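Local structure of acetylcholine-binding protein (Bulinus truncatus, 2BJ0) at residues 61-66 with 104-110; 145-151 with 189-194; 169-175 with 197-203. The protein probably binds acetylcholine at sites between the subunits of its soluble pentamer, which resembles the extracellular ligand-binding domain of nicotinic acetylcholine receptors. Residues are numbered along the deposited sequence.

Contact 1: residues 61-66 with 104-110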
loop_
_atom_site.group_PDB
_atom_site.type_symbol
_atom_site.label_atom_id
_atom_site.label_comp_id
_atom_site.label_asym_id
_atom_site.label_seq_id
_atom_site.Cartn_x
_atom_site.Cartn_y
_atom_site.Cartn_z
ATOM N N TYR A 61 -14.337 5.327 29.058
ATOM C CA TYR A 61 -14.667 4.216 28.149
ATOM C C TYR A 61 -15.565 3.170 28.794
ATOM O O TYR A 61 -16.243 2.419 28.088
ATOM C CB TYR A 61 -13.409 3.484 27.600
ATOM C CG TYR A 61 -12.494 4.228 26.627
ATOM C CD1 TYR A 61 -12.643 5.595 26.361
ATOM C CD2 TYR A 61 -11.432 3.551 26.008
ATOM C CE1 TYR A 61 -11.751 6.276 25.498
ATOM C CE2 TYR A 61 -10.553 4.213 25.145
ATOM C CZ TYR A 61 -10.709 5.558 24.897
ATOM O OH TYR A 61 -9.820 6.186 24.044
ATOM N N SER A 62 -15.574 3.100 30.123
ATOM C CA SER A 62 -16.341 2.033 30.803
ATOM C C SER A 62 -17.848 2.080 30.499
ATOM O O SER A 62 -18.532 1.075 30.608
ATOM C CB SER A 62 -16.145 2.095 32.320
ATOM O OG SER A 62 -16.744 3.270 32.848
ATOM N N SER A 63 -18.357 3.246 30.122
ATOM C CA SER A 63 -19.766 3.398 29.811
ATOM C C SER A 63 -20.132 2.811 28.454
ATOM O O SER A 63 -21.282 2.859 28.034
ATOM C CB SER A 63 -20.137 4.866 29.842
ATOM O OG SER A 63 -20.230 5.274 31.185
ATOM N N LEU A 64 -19.139 2.282 27.756
ATOM C CA LEU A 64 -19.372 1.709 26.451
ATOM C C LEU A 64 -20.141 0.415 26.627
ATOM O O LEU A 64 -20.942 0.045 25.776
ATOM C CB LEU A 64 -18.030 1.460 25.751
ATOM C CG LEU A 64 -17.930 1.328 24.230
ATOM C CD1 LEU A 64 -18.464 2.554 23.446
ATOM C CD2 LEU A 64 -16.468 1.064 23.878
ATOM N N LEU A 65 -19.915 -0.246 27.756
ATOM C CA LEU A 65 -20.421 -1.596 27.991
ATOM C C LEU A 65 -21.413 -1.748 29.139
ATOM O O LEU A 65 -22.248 -2.647 29.097
ATOM C CB LEU A 65 -19.256 -2.559 28.239
ATOM C CG LEU A 65 -18.398 -2.926 27.030
ATOM C CD1 LEU A 65 -17.393 -3.972 27.450
ATOM C CD2 LEU A 65 -19.253 -3.420 25.846
ATOM N N SER A 66 -21.299 -0.894 30.155
ATOM C CA SER A 66 -22.040 -0.996 31.428
ATOM C C SER A 66 -23.479 -1.584 31.385
ATOM O O SER A 66 -23.916 -2.229 32.350
ATOM C CB SER A 66 -22.020 0.354 32.165
ATOM O OG SER A 66 -22.461 1.396 31.307
ATOM N N VAL A 104 -11.653 -3.621 24.570
ATOM C CA VAL A 104 -12.017 -2.721 25.647
ATOM C C VAL A 104 -12.809 -3.532 26.675
ATOM O O VAL A 104 -13.754 -4.230 26.316
ATOM C CB VAL A 104 -12.907 -1.568 25.120
ATOM C CG1 VAL A 104 -13.195 -0.580 26.192
ATOM C CG2 VAL A 104 -12.258 -0.888 23.937
ATOM N N SER A 105 -12.385 -3.443 27.935
ATOM C CA SER A 105 -13.023 -4.127 29.060
ATOM C C SER A 105 -14.065 -3.248 29.707
ATOM O O SER A 105 -14.074 -2.042 29.476
ATOM C CB SER A 105 -11.974 -4.478 30.104
ATOM O OG SER A 105 -11.045 -5.395 29.558
ATOM N N LYS A 106 -14.900 -3.844 30.570
ATOM C CA LYS A 106 -15.983 -3.119 31.274
ATOM C C LYS A 106 -15.505 -1.953 32.118
ATOM O O LYS A 106 -16.243 -1.004 32.326
ATOM C CB LYS A 106 -16.819 -4.057 32.166
ATOM C CG LYS A 106 -17.814 -4.940 31.392
ATOM C CD LYS A 106 -19.255 -4.898 31.951
ATOM C CE LYS A 106 -20.183 -5.724 31.024
ATOM N NZ LYS A 106 -21.568 -5.168 30.842
ATOM N N ASP A 107 -14.279 -2.008 32.616
ATOM C CA ASP A 107 -13.780 -0.880 33.383
ATOM C C ASP A 107 -13.019 0.173 32.529
ATOM O O ASP A 107 -12.459 1.133 33.055
ATOM C CB ASP A 107 -12.937 -1.387 34.553
ATOM C CG ASP A 107 -11.602 -1.960 34.108
ATOM O OD1 ASP A 107 -11.430 -2.280 32.904
ATOM O OD2 ASP A 107 -10.650 -2.115 34.901
ATOM N N GLY A 108 -13.000 -0.007 31.207
ATOM C CA GLY A 108 -12.393 1.000 30.339
ATOM C C GLY A 108 -10.911 0.763 30.131
ATOM O O GLY A 108 -10.223 1.605 29.545
ATOM N N SER A 109 -10.399 -0.380 30.584
ATOM C CA SER A 109 -9.031 -0.711 30.236
ATOM C C SER A 109 -8.997 -1.291 28.819
ATOM O O SER A 109 -9.975 -1.872 28.367
ATOM C CB SER A 109 -8.344 -1.594 31.285
ATOM O OG SER A 109 -9.030 -2.805 31.427
ATOM N N VAL A 110 -7.885 -1.082 28.116
ATOM C CA VAL A 110 -7.787 -1.436 26.692
ATOM C C VAL A 110 -6.559 -2.275 26.485
ATOM O O VAL A 110 -5.522 -1.984 27.058
ATOM C CB VAL A 110 -7.674 -0.181 25.775
ATOM C CG1 VAL A 110 -7.642 -0.602 24.318
ATOM C CG2 VAL A 110 -8.859 0.800 26.011
#
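V104, next to last in strand 101-105, gives the 61-66 segment a branched surface: its CG1 lies 4.3 Å from both Y61 CB and L64 CD2, while its O meets L65 CD1 at 3.8 Å. S105 opens a type I turn closed by G108 N donating to S105 O (2.9 Å). K106 leaves its backbone sideways, but its long chain curves back so that NZ donates to L65 O at 3.1 Å and to S68 O. D107 OD1 accepts from S109 N (3.2 Å), an Asx turn, and from S109 OG (2.9 Å). G108, at positive phi, lies 4.1 Å from S62 (CA to CA); a CB here would crowd S62 N and the carbonyl O of D107, so glycine fits. V110 returns to the buried side, its CG2 3.8 Å from Y61 CD2 at the ring edge. The hairpin tip joining strands 101-105 and 109-121 is covered by the 61-66 loop, with strand 45-57 beside V110, strand 72-76 beside V104, and helix 4-12 on Y61 and L64.

Contact 2: residues 145-151 with 189-194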
loop_
_atom_site.group_PDB
_atom_site.type_symbol
_atom_site.label_atom_id
_atom_site.label_comp_id
_atom_site.label_asym_id
_atom_site.label_seq_id
_atom_site.Cartn_x
_atom_site.Cartn_y
_atom_site.Cartn_z
ATOM N N ASP A 145 5.982 12.835 25.143
ATOM C CA ASP A 145 7.045 12.814 26.192
ATOM C C ASP A 145 6.491 12.200 27.481
ATOM O O ASP A 145 5.301 11.913 27.554
ATOM C CB ASP A 145 7.614 14.224 26.432
ATOM C CG ASP A 145 6.577 15.197 26.982
ATOM O OD1 ASP A 145 5.694 14.787 27.763
ATOM O OD2 ASP A 145 6.561 16.406 26.686
ATOM N N ASN A 146 7.324 12.014 28.510
ATOM C CA ASN A 146 6.844 11.250 29.650
ATOM C C ASN A 146 6.008 12.047 30.642
ATOM O O ASN A 146 5.551 11.509 31.653
ATOM C CB ASN A 146 7.953 10.485 30.345
ATOM C CG ASN A 146 9.025 11.383 30.894
ATOM O OD1 ASN A 146 8.865 12.608 30.968
ATOM N ND2 ASN A 146 10.152 10.778 31.268
ATOM N N LYS A 147 5.786 13.318 30.332
ATOM C CA LYS A 147 4.768 14.100 31.029
ATOM C C LYS A 147 3.369 13.691 30.603
ATOM O O LYS A 147 2.432 13.877 31.355
ATOM C CB LYS A 147 4.966 15.593 30.775
ATOM C CG LYS A 147 5.649 16.381 31.881
ATOM C CD LYS A 147 6.944 15.749 32.409
ATOM C CE LYS A 147 7.560 16.621 33.533
ATOM N NZ LYS A 147 8.474 15.857 34.464
ATOM N N GLN A 148 3.233 13.123 29.397
ATOM C CA GLN A 148 1.925 12.675 28.872
ATOM C C GLN A 148 1.792 11.156 28.812
ATOM O O GLN A 148 0.741 10.622 29.095
ATOM C CB GLN A 148 1.696 13.263 27.476
ATOM C CG GLN A 148 1.473 14.742 27.495
ATOM C CD GLN A 148 1.142 15.323 26.134
ATOM O OE1 GLN A 148 0.959 14.599 25.162
ATOM N NE2 GLN A 148 1.078 16.642 26.064
ATOM N N PHE A 149 2.886 10.472 28.484
ATOM C CA PHE A 149 2.878 9.060 28.132
ATOM C C PHE A 149 3.973 8.378 28.939
ATOM O O PHE A 149 5.138 8.504 28.609
ATOM C CB PHE A 149 3.227 9.001 26.653
ATOM C CG PHE A 149 3.111 7.657 25.998
ATOM C CD1 PHE A 149 4.049 6.659 26.209
ATOM C CD2 PHE A 149 2.148 7.459 25.002
ATOM C CE1 PHE A 149 3.975 5.447 25.548
ATOM C CE2 PHE A 149 2.087 6.256 24.302
ATOM C CZ PHE A 149 3.001 5.242 24.568
ATOM N N ALA A 150 3.610 7.659 29.998
ATOM C CA ALA A 150 4.626 6.967 30.786
ATOM C C ALA A 150 4.588 5.477 30.525
ATOM O O ALA A 150 3.539 4.877 30.603
ATOM C CB ALA A 150 4.440 7.271 32.277
ATOM N N LEU A 151 5.746 4.890 30.200
ATOM C CA LEU A 151 5.875 3.458 29.942
ATOM C C LEU A 151 6.161 2.734 31.236
ATOM O O LEU A 151 6.926 3.231 32.067
ATOM C CB LEU A 151 7.049 3.171 28.998
ATOM C CG LEU A 151 6.801 3.353 27.507
ATOM C CD1 LEU A 151 8.005 2.922 26.698
ATOM C CD2 LEU A 151 5.582 2.556 27.096
ATOM N N ASN A 189 11.108 17.930 27.770
ATOM C CA ASN A 189 10.873 16.707 28.560
ATOM C C ASN A 189 11.559 15.456 27.979
ATOM O O ASN A 189 11.903 15.395 26.785
ATOM C CB ASN A 189 9.370 16.446 28.760
ATOM C CG ASN A 189 8.638 17.623 29.407
ATOM O OD1 ASN A 189 9.079 18.177 30.422
ATOM N ND2 ASN A 189 7.503 18.001 28.823
ATOM N N MET A 190 11.765 14.464 28.835
ATOM C CA MET A 190 12.309 13.198 28.388
ATOM C C MET A 190 11.226 12.283 27.798
ATOM O O MET A 190 10.028 12.461 28.037
ATOM C CB MET A 190 13.009 12.493 29.540
ATOM C CG MET A 190 14.167 13.264 30.175
ATOM S SD MET A 190 14.953 12.124 31.353
ATOM C CE MET A 190 15.011 13.142 32.849
ATOM N N TYR A 191 11.678 11.308 27.025
ATOM C CA TYR A 191 10.829 10.274 26.461
ATOM C C TYR A 191 11.174 8.943 27.119
ATOM O O TYR A 191 12.333 8.646 27.305
ATOM C CB TYR A 191 11.055 10.208 24.948
ATOM C CG TYR A 191 10.366 11.345 24.232
ATOM C CD1 TYR A 191 10.794 12.667 24.398
ATOM C CD2 TYR A 191 9.275 11.110 23.399
ATOM C CE1 TYR A 191 10.142 13.729 23.748
ATOM C CE2 TYR A 191 8.625 12.153 22.759
ATOM C CZ TYR A 191 9.059 13.454 22.933
ATOM O OH TYR A 191 8.397 14.496 22.308
ATOM N N ASP A 192 10.174 8.153 27.480
ATOM C CA ASP A 192 10.400 6.787 27.927
ATOM C C ASP A 192 10.631 5.818 26.768
ATOM O O ASP A 192 10.000 5.929 25.713
ATOM C CB ASP A 192 9.200 6.292 28.688
ATOM C CG ASP A 192 9.015 6.995 30.026
ATOM O OD1 ASP A 192 9.884 7.790 30.446
ATOM O OD2 ASP A 192 7.998 6.820 30.693
ATOM N N ASP A 193 11.515 4.851 26.977
ATOM C CA ASP A 193 11.574 3.722 26.068
ATOM C C ASP A 193 11.750 2.428 26.829
ATOM O O ASP A 193 12.220 2.427 27.974
ATOM C CB ASP A 193 12.630 3.907 24.979
ATOM C CG ASP A 193 14.026 3.926 25.520
ATOM O OD1 ASP A 193 14.620 2.839 25.707
ATOM O OD2 ASP A 193 14.629 4.993 25.757
ATOM N N ILE A 194 11.316 1.335 26.224
ATOM C CA ILE A 194 11.691 0.028 26.735
ATOM C C ILE A 194 12.641 -0.581 25.721
ATOM O O ILE A 194 12.412 -0.515 24.498
ATOM C CB ILE A 194 10.456 -0.853 26.996
ATOM C CG1 ILE A 194 9.640 -0.231 28.125
ATOM C CG2 ILE A 194 10.869 -2.312 27.340
ATOM C CD1 ILE A 194 8.369 -0.964 28.489
HETATM O O HOH W 1 7.243 8.951 26.357
#
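The ring of Y191 spreads its face beneath the backbone of D145: D145 CA sits 3.8 Å from the centroid of the Y191 ring and almost on its normal, a CH-pi contact that a broad aromatic surface can offer. The short D145 carboxylate holds two acceptor oxygens near the backbone, one serving the turn and the other N189. D145 OD1 accepts from K147 N at 3.0 Å, an Asx turn, while D145 OD2 accepts from N189 ND2 at 2.8 Å. The amide side chain of N146 points across the gap, where N146 ND2 donates to D192 OD1 at 3.1 Å, and N146 N is bonded to M190 O at 2.8 Å.

Further on, the short strand segments 149-151 and 190-194 run in similar directions, 34° apart, but their axes stay 6.6 Å from each other at closest approach, too wide for direct backbone pairing. The carboxylate of D192 spans the opening, with OD2 accepting from L151 N at 3.0 Å, and water 1 connects F149 O (3.1 Å) to D192 N (3.2 Å). Beyond these polar links L151 closes the gap with aliphatic bulk, its CD1 3.8 Å from I194 CG1.

Q148 and Y191 also pack against L70 and Q72 of the second subunit, respectively. Y191 follows the vicinal C186-C187 disulfide, and a bound CXS molecule, probably from the crystallisation liquor, lies about 3 Å from its side chain. Such a tyrosine after paired cysteines, at a subunit interface, is typical of loop C in the agonist site of the nicotinic receptor family.

Contact 3: residues 169-175 with 197-203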
loop_
_atom_site.group_PDB
_atom_site.type_symbol
_atom_site.label_atom_id
_atom_site.label_comp_id
_atom_site.label_asym_id
_atom_site.label_seq_id
_atom_site.Cartn_x
_atom_site.Cartn_y
_atom_site.Cartn_z
ATOM N N LYS A 169 15.844 -22.708 12.784
ATOM C CA LYS A 169 17.127 -22.142 12.397
ATOM C C LYS A 169 17.967 -21.538 13.543
ATOM O O LYS A 169 19.201 -21.498 13.454
ATOM C CB LYS A 169 16.876 -21.062 11.365
ATOM C CG LYS A 169 16.551 -21.609 9.983
ATOM C CD LYS A 169 17.845 -21.624 9.202
ATOM C CE LYS A 169 18.114 -22.966 8.618
ATOM N NZ LYS A 169 19.325 -22.850 7.752
ATOM N N PHE A 170 17.313 -21.020 14.583
ATOM C CA PHE A 170 18.052 -20.329 15.658
ATOM C C PHE A 170 17.670 -20.782 17.047
ATOM O O PHE A 170 16.529 -21.149 17.266
ATOM C CB PHE A 170 17.839 -18.807 15.553
ATOM C CG PHE A 170 18.151 -18.245 14.191
ATOM C CD1 PHE A 170 19.472 -18.022 13.799
ATOM C CD2 PHE A 170 17.128 -17.971 13.288
ATOM C CE1 PHE A 170 19.767 -17.526 12.513
ATOM C CE2 PHE A 170 17.411 -17.459 12.007
ATOM C CZ PHE A 170 18.719 -17.256 11.618
ATOM N N ASP A 171 18.629 -20.739 17.984
ATOM C CA ASP A 171 18.384 -20.963 19.415
ATOM C C ASP A 171 18.303 -19.592 20.064
ATOM O O ASP A 171 19.240 -18.821 19.948
ATOM C CB ASP A 171 19.588 -21.660 20.098
ATOM C CG ASP A 171 19.689 -23.141 19.804
ATOM O OD1 ASP A 171 18.650 -23.850 19.800
ATOM O OD2 ASP A 171 20.798 -23.694 19.567
ATOM N N LEU A 172 17.217 -19.284 20.760
ATOM C CA LEU A 172 17.184 -18.084 21.551
ATOM C C LEU A 172 17.791 -18.366 22.931
ATOM O O LEU A 172 17.240 -19.144 23.699
ATOM C CB LEU A 172 15.749 -17.608 21.722
ATOM C CG LEU A 172 15.491 -16.327 22.499
ATOM C CD1 LEU A 172 16.192 -15.123 21.868
ATOM C CD2 LEU A 172 13.994 -16.117 22.523
ATOM N N LEU A 173 18.885 -17.703 23.254
ATOM C CA LEU A 173 19.585 -17.965 24.527
ATOM C C LEU A 173 18.963 -17.259 25.716
ATOM O O LEU A 173 18.797 -17.865 26.763
ATOM C CB LEU A 173 21.091 -17.629 24.410
ATOM C CG LEU A 173 21.751 -18.378 23.239
ATOM C CD1 LEU A 173 23.163 -17.898 22.947
ATOM C CD2 LEU A 173 21.713 -19.881 23.440
ATOM N N SER A 174 18.625 -15.975 25.564
ATOM C CA SER A 174 18.032 -15.174 26.647
ATOM C C SER A 174 17.346 -13.961 26.078
ATOM O O SER A 174 17.602 -13.582 24.938
ATOM C CB SER A 174 19.116 -14.657 27.569
ATOM O OG SER A 174 20.089 -14.005 26.783
ATOM N N ALA A 175 16.497 -13.342 26.889
ATOM C CA ALA A 175 15.761 -12.161 26.482
ATOM C C ALA A 175 15.267 -11.469 27.719
ATOM O O ALA A 175 14.670 -12.101 28.581
ATOM C CB ALA A 175 14.568 -12.546 25.557
ATOM N N THR A 197 16.597 -6.716 25.000
ATOM C CA THR A 197 17.906 -7.269 24.716
ATOM C C THR A 197 17.770 -8.792 24.648
ATOM O O THR A 197 17.196 -9.403 25.541
ATOM C CB THR A 197 18.914 -6.842 25.820
ATOM O OG1 THR A 197 19.061 -5.410 25.792
ATOM C CG2 THR A 197 20.296 -7.332 25.482
ATOM N N PHE A 198 18.246 -9.390 23.564
ATOM C CA PHE A 198 18.231 -10.824 23.449
ATOM C C PHE A 198 19.539 -11.336 22.872
ATOM O O PHE A 198 20.274 -10.593 22.207
ATOM C CB PHE A 198 16.977 -11.339 22.701
ATOM C CG PHE A 198 16.902 -10.928 21.249
ATOM C CD1 PHE A 198 16.352 -9.707 20.888
ATOM C CD2 PHE A 198 17.370 -11.779 20.252
ATOM C CE1 PHE A 198 16.285 -9.340 19.532
ATOM C CE2 PHE A 198 17.307 -11.412 18.878
ATOM C CZ PHE A 198 16.771 -10.205 18.542
ATOM N N ALA A 199 19.864 -12.586 23.204
ATOM C CA ALA A 199 20.994 -13.274 22.640
ATOM C C ALA A 199 20.487 -14.484 21.890
ATOM O O ALA A 199 19.617 -15.183 22.366
ATOM C CB ALA A 199 21.955 -13.719 23.754
ATOM N N PHE A 200 21.035 -14.726 20.709
ATOM C CA PHE A 200 20.656 -15.882 19.918
ATOM C C PHE A 200 21.846 -16.427 19.130
ATOM O O PHE A 200 22.809 -15.715 18.893
ATOM C CB PHE A 200 19.490 -15.515 18.968
ATOM C CG PHE A 200 19.908 -14.760 17.720
ATOM C CD1 PHE A 200 20.261 -13.421 17.784
ATOM C CD2 PHE A 200 19.891 -15.389 16.478
ATOM C CE1 PHE A 200 20.636 -12.738 16.635
ATOM C CE2 PHE A 200 20.248 -14.713 15.328
ATOM C CZ PHE A 200 20.625 -13.393 15.403
ATOM N N ARG A 201 21.762 -17.670 18.675
ATOM C CA ARG A 201 22.833 -18.244 17.879
ATOM C C ARG A 201 22.248 -19.140 16.780
ATOM O O ARG A 201 21.086 -19.477 16.845
ATOM C CB ARG A 201 23.801 -19.019 18.793
ATOM C CG ARG A 201 23.147 -20.193 19.518
ATOM C CD ARG A 201 24.113 -21.208 20.144
ATOM N NE ARG A 201 23.359 -22.294 20.777
ATOM C CZ ARG A 201 23.636 -22.802 21.975
ATOM N NH1 ARG A 201 24.646 -22.319 22.693
ATOM N NH2 ARG A 201 22.882 -23.772 22.471
ATOM N N LYS A 202 23.033 -19.483 15.753
ATOM C CA LYS A 202 22.592 -20.451 14.737
ATOM C C LYS A 202 22.530 -21.870 15.348
ATOM O O LYS A 202 23.308 -22.178 16.241
ATOM C CB LYS A 202 23.516 -20.418 13.512
ATOM C CG LYS A 202 23.623 -19.040 12.866
ATOM C CD LYS A 202 24.678 -18.961 11.783
ATOM C CE LYS A 202 24.029 -18.835 10.398
ATOM N NZ LYS A 202 24.911 -18.168 9.346
ATOM N N LYS A 203 21.612 -22.720 14.893
ATOM C CA LYS A 203 21.550 -24.111 15.386
ATOM C C LYS A 203 22.668 -24.956 14.784
ATOM O O LYS A 203 23.163 -24.640 13.693
ATOM C CB LYS A 203 20.215 -24.769 15.067
ATOM C CG LYS A 203 19.066 -24.175 15.793
ATOM C CD LYS A 203 17.932 -25.151 15.904
ATOM C CE LYS A 203 16.860 -24.537 16.789
ATOM N NZ LYS A 203 16.498 -25.409 17.918
HETATM O O HOH W 2 14.733 -22.612 18.820
#
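Three charged residues carry the largest buried areas: D171 (91 Å²), R201 (82 Å²) and K203 (80 Å²). D171 and R201 form an antiparallel hydrogen-bonded pair, with D171 N to R201 O at 3.0 Å and R201 N to D171 O at 3.1 Å, so both side chains leave the same face. There R201 NE meets D171 OD2 at 3.2 Å in a salt bridge, and R201 NH1 reaches the carbonyl of E130. The long chain of K203, the last residue, brings its NZ to D171 OD1 at 3.3 Å, a salt bridge whose hydrogen bond is weak. L173 CD2 covers one face of the R201 guanidinium, 3.8 Å from R201 CZ. L173 and S174 both face A199 in a classic beta bulge, where A199 O accepts from L173 N (2.8 Å) and, weakly, from S174 N (3.4 Å). On the other face, F198 and F200 pack inward on I36 of strand 25-40; the F200 edge points toward the F170 face in an offset edge-to-face pair, centroids 5.5 Å apart. The chemistry is two-sided: the hairpin turns large aromatics into the beta-sandwich and keeps the D171-R201 pair on the more open face, joined by K203 from beyond the strand end.

How the contacts relate
The three contacts are spread along one elongated domain. Contacts 1 and 3 lie on opposite sides of the chain's centre, their centres 39 Å apart. Contact 2 lies about 25 Å from contact 1 and 30 Å from contact 3, centre to centre. Contacts 2 and 3 share strand 190-202, so the strand that emerges beside the probable agonist pocket ends one residue short of the chain terminus. Contact 1 does not touch contact 2 in its own chain, with nearest atoms about 11 Å apart. The pentamer relates these regions: L70 of the second subunit packs on Q148 of contact 2, while L70 of the same chain packs on L65 of contact 1. Of the three, contact 2 adjoins the bound CXS.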